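PDB 5WZJ: pumilio homolog 23, which binds RNA sequence-specifically through an array of pumilio repeats, here holding an 18S rRNA-derived sequence, and probably regulates translation and mRNA stability. Local coordinates for residues I15-T19 against R54-I58; Y121-E125 against G200-M204; H129-I135 against M204-L208. All coordinates share one frame; numbering follows the deposited sequence.

Contact 1: residues I15-T19 against R54-I58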
ATOM      1  N   ILE A  15      -0.126 -33.203 -28.417  1.00 56.29           N
ATOM      2  CA  ILE A  15      -0.981 -32.286 -29.162  1.00 50.77           C
ATOM      3  C   ILE A  15      -0.705 -32.379 -30.669  1.00 48.68           C
ATOM      4  O   ILE A  15       0.378 -32.035 -31.135  1.00 51.94           O
ATOM      5  CB  ILE A  15      -0.805 -30.851 -28.647  1.00 48.16           C
ATOM      6  CG1 ILE A  15      -1.336 -30.753 -27.217  1.00 43.14           C
ATOM      7  CG2 ILE A  15      -1.500 -29.849 -29.561  1.00 45.86           C
ATOM      8  CD1 ILE A  15      -1.558 -29.351 -26.764  1.00 42.05           C
ATOM      9  N   ASP A  16      -1.699 -32.847 -31.424  1.00 48.17           N
ATOM     10  CA  ASP A  16      -1.549 -33.074 -32.853  1.00 49.73           C
ATOM     11  C   ASP A  16      -1.704 -31.768 -33.630  1.00 45.86           C
ATOM     12  O   ASP A  16      -2.191 -30.770 -33.094  1.00 42.72           O
ATOM     13  CB  ASP A  16      -2.574 -34.108 -33.324  1.00 53.53           C
ATOM     14  CG  ASP A  16      -3.984 -33.778 -32.876  1.00 59.86           C
ATOM     15  OD1 ASP A  16      -4.372 -34.210 -31.770  1.00 62.97           O
ATOM     16  OD2 ASP A  16      -4.704 -33.087 -33.626  1.00 62.77           O
ATOM     17  N   PRO A  17      -1.280 -31.745 -34.898  1.00 45.50           N
ATOM     18  CA  PRO A  17      -1.400 -30.501 -35.678  1.00 44.32           C
ATOM     19  C   PRO A  17      -2.834 -30.101 -35.991  1.00 35.31           C
ATOM     20  O   PRO A  17      -3.088 -28.909 -36.220  1.00 35.65           O
ATOM     21  CB  PRO A  17      -0.608 -30.809 -36.958  1.00 51.29           C
ATOM     22  CG  PRO A  17       0.319 -31.926 -36.574  1.00 51.82           C
ATOM     23  CD  PRO A  17      -0.452 -32.749 -35.591  1.00 50.92           C
ATOM     24  N   GLU A  18      -3.779 -31.048 -36.036  1.00 37.47           N
ATOM     25  CA  GLU A  18      -5.179 -30.659 -36.189  1.00 40.34           C
ATOM     26  C   GLU A  18      -5.630 -29.799 -35.013  1.00 30.24           C
ATOM     27  O   GLU A  18      -6.275 -28.761 -35.204  1.00 33.01           O
ATOM     28  CB  GLU A  18      -6.079 -31.891 -36.322  1.00 47.88           C
ATOM     29  CG  GLU A  18      -6.214 -32.445 -37.736  1.00 61.86           C
ATOM     30  CD  GLU A  18      -5.122 -33.449 -38.097  1.00 68.77           C
ATOM     31  OE1 GLU A  18      -4.168 -33.620 -37.305  1.00 70.76           O
ATOM     32  OE2 GLU A  18      -5.228 -34.072 -39.176  1.00 69.29           O
ATOM     33  N   THR A  19      -5.280 -30.206 -33.790  1.00 29.24           N
ATOM     34  CA  THR A  19      -5.647 -29.420 -32.614  1.00 35.35           C
ATOM     35  C   THR A  19      -4.996 -28.039 -32.647  1.00 36.71           C
ATOM     36  O   THR A  19      -5.664 -27.023 -32.421  1.00 34.92           O
ATOM     37  CB  THR A  19      -5.260 -30.170 -31.337  1.00 37.61           C
ATOM     38  OG1 THR A  19      -5.950 -31.426 -31.298  1.00 41.15           O
ATOM     39  CG2 THR A  19      -5.633 -29.351 -30.096  1.00 35.91           C
ATOM     40  N   ARG A  54      -8.822 -33.252 -22.433  1.00 28.34           N
ATOM     41  CA  ARG A  54      -7.415 -32.901 -22.576  1.00 30.61           C
ATOM     42  C   ARG A  54      -7.175 -31.490 -22.068  1.00 23.26           C
ATOM     43  O   ARG A  54      -6.339 -30.752 -22.602  1.00 23.33           O
ATOM     44  CB  ARG A  54      -6.949 -33.043 -24.018  1.00 35.93           C
ATOM     45  CG  ARG A  54      -7.977 -32.624 -24.994  1.00 40.36           C
ATOM     46  CD  ARG A  54      -7.561 -33.037 -26.372  1.00 45.47           C
ATOM     47  NE  ARG A  54      -8.228 -32.216 -27.368  1.00 52.83           N
ATOM     48  CZ  ARG A  54      -7.811 -32.092 -28.622  1.00 57.03           C
ATOM     49  NH1 ARG A  54      -6.727 -32.742 -29.026  1.00 54.94           N
ATOM     50  NH2 ARG A  54      -8.478 -31.313 -29.465  1.00 59.03           N
ATOM     51  N   GLU A  55      -7.923 -31.103 -21.034  1.00 17.93           N
ATOM     52  CA  GLU A  55      -7.766 -29.786 -20.436  1.00 20.65           C
ATOM     53  C   GLU A  55      -6.320 -29.522 -20.017  1.00 25.21           C
ATOM     54  O   GLU A  55      -5.793 -28.431 -20.251  1.00 20.50           O
ATOM     55  CB  GLU A  55      -8.713 -29.658 -19.243  1.00 18.11           C
ATOM     56  CG  GLU A  55     -10.192 -29.639 -19.632  1.00 26.20           C
ATOM     57  CD  GLU A  55     -10.809 -31.032 -19.776  1.00 29.74           C
ATOM     58  OE1 GLU A  55     -10.075 -32.048 -19.740  1.00 26.12           O
ATOM     59  OE2 GLU A  55     -12.042 -31.097 -19.932  1.00 31.26           O
ATOM     60  N   TYR A  56      -5.658 -30.508 -19.408  1.00 17.73           N
ATOM     61  CA  TYR A  56      -4.299 -30.271 -18.927  1.00 22.77           C
ATOM     62  C   TYR A  56      -3.347 -30.017 -20.087  1.00 21.58           C
ATOM     63  O   TYR A  56      -2.536 -29.081 -20.047  1.00 17.21           O
ATOM     64  CB  TYR A  56      -3.790 -31.447 -18.081  1.00 22.13           C
ATOM     65  CG  TYR A  56      -2.315 -31.290 -17.744  1.00 21.84           C
ATOM     66  CD1 TYR A  56      -1.909 -30.446 -16.721  1.00 23.14           C
ATOM     67  CD2 TYR A  56      -1.332 -31.957 -18.472  1.00 25.93           C
ATOM     68  CE1 TYR A  56      -0.566 -30.281 -16.418  1.00 29.35           C
ATOM     69  CE2 TYR A  56       0.018 -31.791 -18.176  1.00 27.76           C
ATOM     70  CZ  TYR A  56       0.388 -30.951 -17.148  1.00 28.60           C
ATOM     71  OH  TYR A  56       1.711 -30.765 -16.840  1.00 29.60           O
ATOM     72  N   GLU A  57      -3.422 -30.862 -21.121  1.00 16.89           N
ATOM     73  CA  GLU A  57      -2.513 -30.750 -22.256  1.00 17.29           C
ATOM     74  C   GLU A  57      -2.693 -29.418 -22.962  1.00 18.06           C
ATOM     75  O   GLU A  57      -1.714 -28.765 -23.341  1.00 20.04           O
ATOM     76  CB  GLU A  57      -2.749 -31.910 -23.234  1.00 24.99           C
ATOM     77  CG  GLU A  57      -2.392 -33.296 -22.720  1.00 37.91           C
ATOM     78  CD  GLU A  57      -3.278 -33.789 -21.583  1.00 42.76           C
ATOM     79  OE1 GLU A  57      -4.436 -33.333 -21.467  1.00 38.77           O
ATOM     80  OE2 GLU A  57      -2.805 -34.633 -20.791  1.00 50.61           O
ATOM     81  N   ILE A  58      -3.937 -28.983 -23.137  1.00 19.57           N
ATOM     82  CA  ILE A  58      -4.146 -27.739 -23.868  1.00 17.35           C
ATOM     83  C   ILE A  58      -3.792 -26.527 -23.007  1.00 18.29           C
ATOM     84  O   ILE A  58      -3.150 -25.578 -23.484  1.00 21.20           O
ATOM     85  CB  ILE A  58      -5.589 -27.679 -24.396  1.00 19.30           C
ATOM     86  CG1 ILE A  58      -5.758 -28.753 -25.477  1.00 24.82           C
ATOM     87  CG2 ILE A  58      -5.894 -26.271 -24.952  1.00 15.67           C
ATOM     88  CD1 ILE A  58      -7.170 -29.149 -25.742  1.00 27.96           C
TER
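The guanidinium of Arg54 meets Thr19 and Asp16 along its edge, where the two terminal nitrogens sit, while the carboxylate of Asp16 lies nearly parallel to it, the two planes differing by 17°. Thr19 OG1 is the main acceptor: it takes a bond from Arg54 NH1 at 2.7 Å, with the oxygen tilted 18° out of the guanidinium plane, and a weak, bent one from Arg54 NH2 at 3.1 Å. One oxygen thus bridges both terminal nitrogens. Asp16 OD1 lies in the guanidinium plane at its edge but is farther off, 3.9 Å from Arg54 NH1, which makes the salt bridge a long one and suggests a mainly electrostatic pull.

Asp16 is the N-cap of helix 17-31. Its OD2 receives Thr19 N at 2.9 Å, with the donor lying above the carboxylate plane. The side chain can reach back to that amide because CG stands between the backbone N and the carbonyl carbon (chi1 51°). Arg54 occupies the N-cap position of helix 55-59, though its side chain is turned to Thr19 instead; it lies at the start of the first annotated pumilio repeat, so the contact joins two helix beginnings. The arginine chain runs extended from CG to NE and comes at Thr19 from the opposite direction; a weak bond from its NE to Glu50 O helps hold the guanidinium in place.

Beside this polar cluster, Ile15 lays CD1 against the backbone of helix 55-59, 3.5 Å from Glu57 O. The same methyl approaches Ile58 CG1 at 4.4 Å, a looser apolar touch. Ile64 of helix 64-74 is met by both isoleucines, and Phe23 of helix 17-31 packs on Ile58.

Contact 2: residues Y121-E125 against G200-M204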
ATOM      1  N   TYR A 121     -25.427 -16.721  -8.726  1.00 25.62           N
ATOM      2  CA  TYR A 121     -24.797 -17.041  -7.450  1.00 25.26           C
ATOM      3  C   TYR A 121     -24.500 -18.529  -7.316  1.00 25.39           C
ATOM      4  O   TYR A 121     -23.368 -18.915  -7.012  1.00 24.20           O
ATOM      5  CB  TYR A 121     -25.671 -16.584  -6.280  1.00 27.01           C
ATOM      6  CG  TYR A 121     -24.979 -16.783  -4.948  1.00 25.98           C
ATOM      7  CD1 TYR A 121     -24.126 -15.809  -4.451  1.00 29.89           C
ATOM      8  CD2 TYR A 121     -25.158 -17.951  -4.201  1.00 27.71           C
ATOM      9  CE1 TYR A 121     -23.471 -15.977  -3.243  1.00 38.16           C
ATOM     10  CE2 TYR A 121     -24.501 -18.131  -2.980  1.00 34.15           C
ATOM     11  CZ  TYR A 121     -23.656 -17.132  -2.516  1.00 36.16           C
ATOM     12  OH  TYR A 121     -22.990 -17.266  -1.324  1.00 44.48           O
ATOM     13  N   SER A 122     -25.512 -19.385  -7.505  1.00 24.20           N
ATOM     14  CA  SER A 122     -25.321 -20.807  -7.222  1.00 26.62           C
ATOM     15  C   SER A 122     -24.453 -21.489  -8.264  1.00 28.65           C
ATOM     16  O   SER A 122     -23.740 -22.447  -7.945  1.00 23.85           O
ATOM     17  CB  SER A 122     -26.667 -21.524  -7.119  1.00 33.82           C
ATOM     18  OG  SER A 122     -27.205 -21.333  -5.822  1.00 42.15           O
ATOM     19  N   VAL A 123     -24.515 -21.039  -9.512  1.00 23.60           N
ATOM     20  CA  VAL A 123     -23.654 -21.619 -10.531  1.00 21.42           C
ATOM     21  C   VAL A 123     -22.190 -21.280 -10.240  1.00 21.88           C
ATOM     22  O   VAL A 123     -21.305 -22.135 -10.360  1.00 22.84           O
ATOM     23  CB  VAL A 123     -24.120 -21.144 -11.920  1.00 22.09           C
ATOM     24  CG1 VAL A 123     -23.192 -21.598 -12.971  1.00 32.15           C
ATOM     25  CG2 VAL A 123     -25.513 -21.709 -12.209  1.00 30.57           C
ATOM     26  N   ILE A 124     -21.916 -20.046  -9.810  1.00 20.86           N
ATOM     27  CA  ILE A 124     -20.548 -19.685  -9.437  1.00 22.45           C
ATOM     28  C   ILE A 124     -20.090 -20.516  -8.245  1.00 20.91           C
ATOM     29  O   ILE A 124     -18.991 -21.080  -8.244  1.00 18.49           O
ATOM     30  CB  ILE A 124     -20.440 -18.180  -9.135  1.00 23.41           C
ATOM     31  CG1 ILE A 124     -20.763 -17.340 -10.373  1.00 23.77           C
ATOM     32  CG2 ILE A 124     -19.033 -17.843  -8.644  1.00 18.57           C
ATOM     33  CD1 ILE A 124     -20.797 -15.851 -10.081  1.00 20.39           C
ATOM     34  N   GLU A 125     -20.932 -20.593  -7.207  1.00 18.75           N
ATOM     35  CA  GLU A 125     -20.564 -21.330  -6.002  1.00 21.21           C
ATOM     36  C   GLU A 125     -20.235 -22.781  -6.317  1.00 17.73           C
ATOM     37  O   GLU A 125     -19.300 -23.346  -5.748  1.00 16.75           O
ATOM     38  CB  GLU A 125     -21.689 -21.254  -4.966  1.00 23.54           C
ATOM     39  CG  GLU A 125     -21.377 -21.983  -3.671  1.00 30.08           C
ATOM     40  CD  GLU A 125     -22.590 -22.090  -2.774  1.00 39.63           C
ATOM     41  OE1 GLU A 125     -23.626 -22.616  -3.234  1.00 41.62           O
ATOM     42  OE2 GLU A 125     -22.514 -21.627  -1.620  1.00 42.74           O
ATOM     43  N   GLY A 200     -19.856 -12.254  -1.470  1.00 36.62           N
ATOM     44  CA  GLY A 200     -18.951 -13.335  -1.786  1.00 30.55           C
ATOM     45  C   GLY A 200     -19.565 -14.673  -1.436  1.00 27.67           C
ATOM     46  O   GLY A 200     -20.786 -14.844  -1.414  1.00 22.83           O
ATOM     47  N   PHE A 201     -18.693 -15.634  -1.133  1.00 22.19           N
ATOM     48  CA  PHE A 201     -19.081 -16.999  -0.787  1.00 11.59           C
ATOM     49  C   PHE A 201     -18.418 -17.308   0.551  1.00 19.30           C
ATOM     50  O   PHE A 201     -17.392 -17.999   0.606  1.00 20.44           O
ATOM     51  CB  PHE A 201     -18.687 -17.967  -1.904  1.00 18.43           C
ATOM     52  CG  PHE A 201     -19.189 -17.524  -3.248  1.00 22.80           C
ATOM     53  CD1 PHE A 201     -18.470 -16.608  -3.997  1.00 20.14           C
ATOM     54  CD2 PHE A 201     -20.426 -17.944  -3.711  1.00 22.01           C
ATOM     55  CE1 PHE A 201     -18.949 -16.142  -5.219  1.00 23.07           C
ATOM     56  CE2 PHE A 201     -20.913 -17.489  -4.928  1.00 25.76           C
ATOM     57  CZ  PHE A 201     -20.172 -16.583  -5.683  1.00 21.88           C
ATOM     58  N   PRO A 202     -18.977 -16.787   1.652  1.00 24.10           N
ATOM     59  CA  PRO A 202     -18.283 -16.886   2.950  1.00 23.77           C
ATOM     60  C   PRO A 202     -17.978 -18.312   3.359  1.00 21.70           C
ATOM     61  O   PRO A 202     -16.871 -18.591   3.838  1.00 15.50           O
ATOM     62  CB  PRO A 202     -19.268 -16.212   3.927  1.00 29.03           C
ATOM     63  CG  PRO A 202     -20.058 -15.272   3.080  1.00 30.36           C
ATOM     64  CD  PRO A 202     -20.220 -16.000   1.747  1.00 28.49           C
ATOM     65  N   GLY A 203     -18.924 -19.233   3.168  1.00 17.05           N
ATOM     66  CA  GLY A 203     -18.669 -20.620   3.513  1.00 21.60           C
ATOM     67  C   GLY A 203     -17.574 -21.250   2.664  1.00 24.09           C
ATOM     68  O   GLY A 203     -16.833 -22.115   3.140  1.00 14.75           O
ATOM     69  N   MET A 204     -17.468 -20.843   1.397  1.00 22.77           N
ATOM     70  CA  MET A 204     -16.424 -21.396   0.538  1.00 19.73           C
ATOM     71  C   MET A 204     -15.050 -20.861   0.933  1.00 13.37           C
ATOM     72  O   MET A 204     -14.071 -21.614   0.960  1.00 17.32           O
ATOM     73  CB  MET A 204     -16.730 -21.085  -0.925  1.00 20.10           C
ATOM     74  CG  MET A 204     -15.897 -21.897  -1.916  1.00 16.66           C
ATOM     75  SD  MET A 204     -16.352 -23.652  -1.923  1.00 22.72           S
ATOM     76  CE  MET A 204     -18.132 -23.525  -2.142  1.00 22.01           C
TER
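The first turn of helix 121-137 comes up to the start of helix 202-213, with the backbones closest at Glu125 and Phe201, whose CA atoms are 6.9 Å apart. Phe201, the N-cap residue of the second helix, directs its ring among Tyr121, Ile124 and Glu125. The rings of Tyr121 and Phe201 form an offset stack, with centroids 4.7 Å apart and planes inclined by 27°. The overlap is partial: Phe201 CE2 sits over one face of the tyrosine, displaced toward its rim and 3.4 Å from Tyr121 CE1. The two side chains slide past each other in opposite directions, which carries the phenol tip to the backbone before helix 202-213. There Tyr121 OH donates to Gly200 O over a rather long 3.3 Å. The bond lies in the carbonyl plane on a lone pair, with a C=O...donor angle of 140°, and the oxygen is met at the edge of the tyrosine ring.

In this all-helical PUF array, the contact ties the end of the second annotated pumilio repeat to a helix that follows about 75 residues later. Ile124 crosses Phe201 at about a right angle. With chi1 at -63°, which sets CG1 beside the backbone N, the CG2 branch falls anti to that N and presses to 3.4 Å from Phe201 CZ. Glu125 contributes the aliphatic base of its side chain, CB lying 3.8 Å from Phe201 CD2. Met204 is bent at chi2 and chi3, bringing CE back to 3.9 Å from Glu125 CG. Leu128 of helix 121-137 and Leu115 also touch Phe201, and the phenylalanine backbone is hydrogen-bonded to Cys159.

Contact 3: residues H129-I135 against M204-L208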
ATOM      1  N   HIS A 129     -16.773 -24.649  -5.698  1.00 21.32           N
ATOM      2  CA  HIS A 129     -16.695 -25.855  -4.881  1.00 21.53           C
ATOM      3  C   HIS A 129     -15.854 -26.932  -5.557  1.00 21.23           C
ATOM      4  O   HIS A 129     -15.001 -27.562  -4.917  1.00 17.10           O
ATOM      5  CB  HIS A 129     -18.089 -26.396  -4.562  1.00 29.22           C
ATOM      6  CG  HIS A 129     -18.061 -27.620  -3.699  1.00 39.26           C
ATOM      7  ND1 HIS A 129     -17.759 -27.574  -2.353  1.00 38.55           N
ATOM      8  CD2 HIS A 129     -18.252 -28.928  -3.997  1.00 46.91           C
ATOM      9  CE1 HIS A 129     -17.798 -28.796  -1.852  1.00 38.98           C
ATOM     10  NE2 HIS A 129     -18.088 -29.637  -2.830  1.00 51.76           N
ATOM     11  N   SER A 130     -16.067 -27.160  -6.858  1.00 16.79           N
ATOM     12  CA  SER A 130     -15.308 -28.213  -7.527  1.00 19.96           C
ATOM     13  C   SER A 130     -13.808 -27.915  -7.481  1.00 22.43           C
ATOM     14  O   SER A 130     -12.993 -28.825  -7.287  1.00 20.64           O
ATOM     15  CB  SER A 130     -15.801 -28.392  -8.969  1.00 23.52           C
ATOM     16  OG  SER A 130     -15.603 -27.213  -9.720  1.00 37.89           O
ATOM     17  N   ILE A 131     -13.437 -26.637  -7.589  1.00 20.64           N
ATOM     18  CA  ILE A 131     -12.029 -26.246  -7.552  1.00 19.43           C
ATOM     19  C   ILE A 131     -11.470 -26.377  -6.137  1.00 19.07           C
ATOM     20  O   ILE A 131     -10.380 -26.922  -5.931  1.00 17.43           O
ATOM     21  CB  ILE A 131     -11.865 -24.806  -8.083  1.00 22.10           C
ATOM     22  CG1 ILE A 131     -12.193 -24.725  -9.563  1.00 35.59           C
ATOM     23  CG2 ILE A 131     -10.441 -24.298  -7.888  1.00 24.03           C
ATOM     24  CD1 ILE A 131     -12.099 -23.294 -10.082  1.00 35.37           C
ATOM     25  N   CYS A 132     -12.184 -25.844  -5.141  1.00 14.36           N
ATOM     26  CA  CYS A 132     -11.650 -25.856  -3.780  1.00 17.35           C
ATOM     27  C   CYS A 132     -11.503 -27.274  -3.254  1.00 18.95           C
ATOM     28  O   CYS A 132     -10.565 -27.571  -2.496  1.00 15.85           O
ATOM     29  CB  CYS A 132     -12.548 -25.038  -2.846  1.00 15.79           C
ATOM     30  SG  CYS A 132     -12.537 -23.242  -3.171  1.00 16.93           S
ATOM     31  N   LYS A 133     -12.411 -28.163  -3.657  1.00 19.67           N
ATOM     32  CA  LYS A 133     -12.383 -29.532  -3.161  1.00 22.18           C
ATOM     33  C   LYS A 133     -11.119 -30.259  -3.610  1.00 18.51           C
ATOM     34  O   LYS A 133     -10.485 -30.956  -2.810  1.00 21.80           O
ATOM     35  CB  LYS A 133     -13.640 -30.257  -3.626  1.00 27.76           C
ATOM     36  CG  LYS A 133     -13.864 -31.621  -3.031  1.00 39.15           C
ATOM     37  CD  LYS A 133     -15.342 -31.971  -3.178  1.00 54.99           C
ATOM     38  CE  LYS A 133     -15.559 -33.449  -3.463  1.00 63.38           C
ATOM     39  NZ  LYS A 133     -15.074 -34.298  -2.347  1.00 64.96           N
ATOM     40  N   VAL A 134     -10.731 -30.104  -4.880  0.62 14.94           N
ATOM     41  CA  VAL A 134      -9.505 -30.758  -5.335  0.62 17.01           C
ATOM     42  C   VAL A 134      -8.293 -30.114  -4.680  0.62 19.62           C
ATOM     43  O   VAL A 134      -7.307 -30.796  -4.370  0.62 16.77           O
ATOM     44  CB  VAL A 134      -9.390 -30.744  -6.879  0.62 20.27           C
ATOM     45  CG1 VAL A 134      -9.182 -29.332  -7.416  0.62 21.02           C
ATOM     46  CG2 VAL A 134      -8.250 -31.648  -7.347  0.62 23.19           C
ATOM     47  N   ILE A 135      -8.348 -28.806  -4.422  1.00 17.29           N
ATOM     48  CA  ILE A 135      -7.205 -28.145  -3.797  1.00 16.94           C
ATOM     49  C   ILE A 135      -7.052 -28.612  -2.356  1.00 15.58           C
ATOM     50  O   ILE A 135      -5.965 -29.019  -1.925  1.00 18.38           O
ATOM     51  CB  ILE A 135      -7.343 -26.612  -3.888  1.00 15.33           C
ATOM     52  CG1 ILE A 135      -7.162 -26.169  -5.346  1.00 14.52           C
ATOM     53  CG2 ILE A 135      -6.318 -25.931  -2.950  1.00 13.20           C
ATOM     54  CD1 ILE A 135      -7.484 -24.709  -5.603  1.00 16.76           C
ATOM     55  N   MET A 204     -17.468 -20.843   1.397  1.00 22.77           N
ATOM     56  CA  MET A 204     -16.424 -21.396   0.538  1.00 19.73           C
ATOM     57  C   MET A 204     -15.050 -20.861   0.933  1.00 13.37           C
ATOM     58  O   MET A 204     -14.071 -21.614   0.960  1.00 17.32           O
ATOM     59  CB  MET A 204     -16.730 -21.085  -0.925  1.00 20.10           C
ATOM     60  CG  MET A 204     -15.897 -21.897  -1.916  1.00 16.66           C
ATOM     61  SD  MET A 204     -16.352 -23.652  -1.923  1.00 22.72           S
ATOM     62  CE  MET A 204     -18.132 -23.525  -2.142  1.00 22.01           C
ATOM     63  N   LEU A 205     -14.957 -19.561   1.231  1.00 14.36           N
ATOM     64  CA  LEU A 205     -13.695 -18.998   1.711  1.00 16.57           C
ATOM     65  C   LEU A 205     -13.225 -19.723   2.969  1.00 22.07           C
ATOM     66  O   LEU A 205     -12.064 -20.147   3.062  1.00 18.21           O
ATOM     67  CB  LEU A 205     -13.851 -17.502   1.975  1.00 12.05           C
ATOM     68  CG  LEU A 205     -12.616 -16.762   2.509  1.00 13.11           C
ATOM     69  CD1 LEU A 205     -11.458 -16.849   1.511  1.00 14.83           C
ATOM     70  CD2 LEU A 205     -12.931 -15.306   2.807  1.00 19.22           C
ATOM     71  N   THR A 206     -14.133 -19.905   3.934  1.00 20.41           N
ATOM     72  CA  THR A 206     -13.787 -20.596   5.179  1.00 11.50           C
ATOM     73  C   THR A 206     -13.331 -22.020   4.902  1.00 13.14           C
ATOM     74  O   THR A 206     -12.311 -22.475   5.432  1.00 14.69           O
ATOM     75  CB  THR A 206     -14.992 -20.577   6.130  1.00 15.50           C
ATOM     76  OG1 THR A 206     -15.303 -19.214   6.464  1.00 16.05           O
ATOM     77  CG2 THR A 206     -14.697 -21.366   7.415  1.00 18.01           C
ATOM     78  N   TYR A 207     -14.069 -22.731   4.046  1.00 17.30           N
ATOM     79  CA  TYR A 207     -13.736 -24.112   3.719  1.00 16.19           C
ATOM     80  C   TYR A 207     -12.374 -24.206   3.043  1.00 20.99           C
ATOM     81  O   TYR A 207     -11.553 -25.059   3.399  1.00 16.19           O
ATOM     82  CB  TYR A 207     -14.830 -24.694   2.819  1.00 17.76           C
ATOM     83  CG  TYR A 207     -14.474 -25.970   2.081  1.00 20.54           C
ATOM     84  CD1 TYR A 207     -14.374 -27.181   2.759  1.00 22.79           C
ATOM     85  CD2 TYR A 207     -14.287 -25.973   0.693  1.00 17.41           C
ATOM     86  CE1 TYR A 207     -14.062 -28.364   2.081  1.00 24.94           C
ATOM     87  CE2 TYR A 207     -13.968 -27.151   0.001  1.00 16.21           C
ATOM     88  CZ  TYR A 207     -13.865 -28.345   0.708  1.00 25.84           C
ATOM     89  OH  TYR A 207     -13.575 -29.524   0.055  1.00 19.71           O
ATOM     90  N   LEU A 208     -12.123 -23.344   2.050  1.00 17.79           N
ATOM     91  CA  LEU A 208     -10.839 -23.374   1.352  1.00 13.52           C
ATOM     92  C   LEU A 208      -9.696 -23.078   2.316  1.00 13.18           C
ATOM     93  O   LEU A 208      -8.719 -23.832   2.392  1.00 12.65           O
ATOM     94  CB  LEU A 208     -10.845 -22.370   0.191  1.00 14.23           C
ATOM     95  CG  LEU A 208      -9.481 -22.107  -0.455  1.00 14.70           C
ATOM     96  CD1 LEU A 208      -8.887 -23.409  -1.051  1.00 13.14           C
ATOM     97  CD2 LEU A 208      -9.623 -21.017  -1.530  1.00 12.68           C
TER
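Two neighbouring helices of the pumilio superhelix, 121-137 and 202-213, run side by side here: the axes of segments 129-135 and 204-208 are inclined by only 15° and approach to 10.2 Å. The closest pair of CA atoms, Cys132 and Leu208, is 5.8 Å apart. Cys132 points into the interface, and its SG lies 3.8 Å from Met204 CG and 3.9 Å from Leu208 CB, touching residues one helical turn apart. The sulfur of Met204 stands at the edge of the His129 imidazole, 5.2 Å from its centroid and 80° off the ring normal.

No hydrogen bond crosses between these segments, so apolar and aromatic contacts join the helices. Helix 146-160, within the third annotated pumilio repeat, adds Leu155 against both Ile135 and Leu208, and Cys159 against Met204. Tyr207 reaches across with CG anti to the backbone N (chi1 164°). Its ring takes Cys132 CB at the edge, near its plane, 3.8 Å from CE2, and its hydroxyl rests 3.4 Å from Lys133 CA. The rings of His129 and Tyr207 are near parallel, but slid so far apart that they barely overlap. Farther along, Ile135 CG2 meets Leu208 CD1 at 4.1 Å, the two side chains crossing at a slant.

Overall arrangement
Contacts 2 and 3 are successive stations on one interface, between helices 121-137 and 202-213. Their centres are 10 Å apart, and Met204 belongs to both, touching Glu125 in one and His129 and Cys132 in the other. Contact 1 comes earlier in the chain, near the modelled N-terminus; its centre is 31 Å from that of contact 2 and 27 Å from that of contact 3, and it touches neither. All three lie on the same side of the chain's centre. Relative to the bound RNA, the nearest atoms are about 8 Å away for contact 1, 13 Å for contact 3 and 20 Å for contact 2, so the shared interface recedes from the RNA toward residues 121-125.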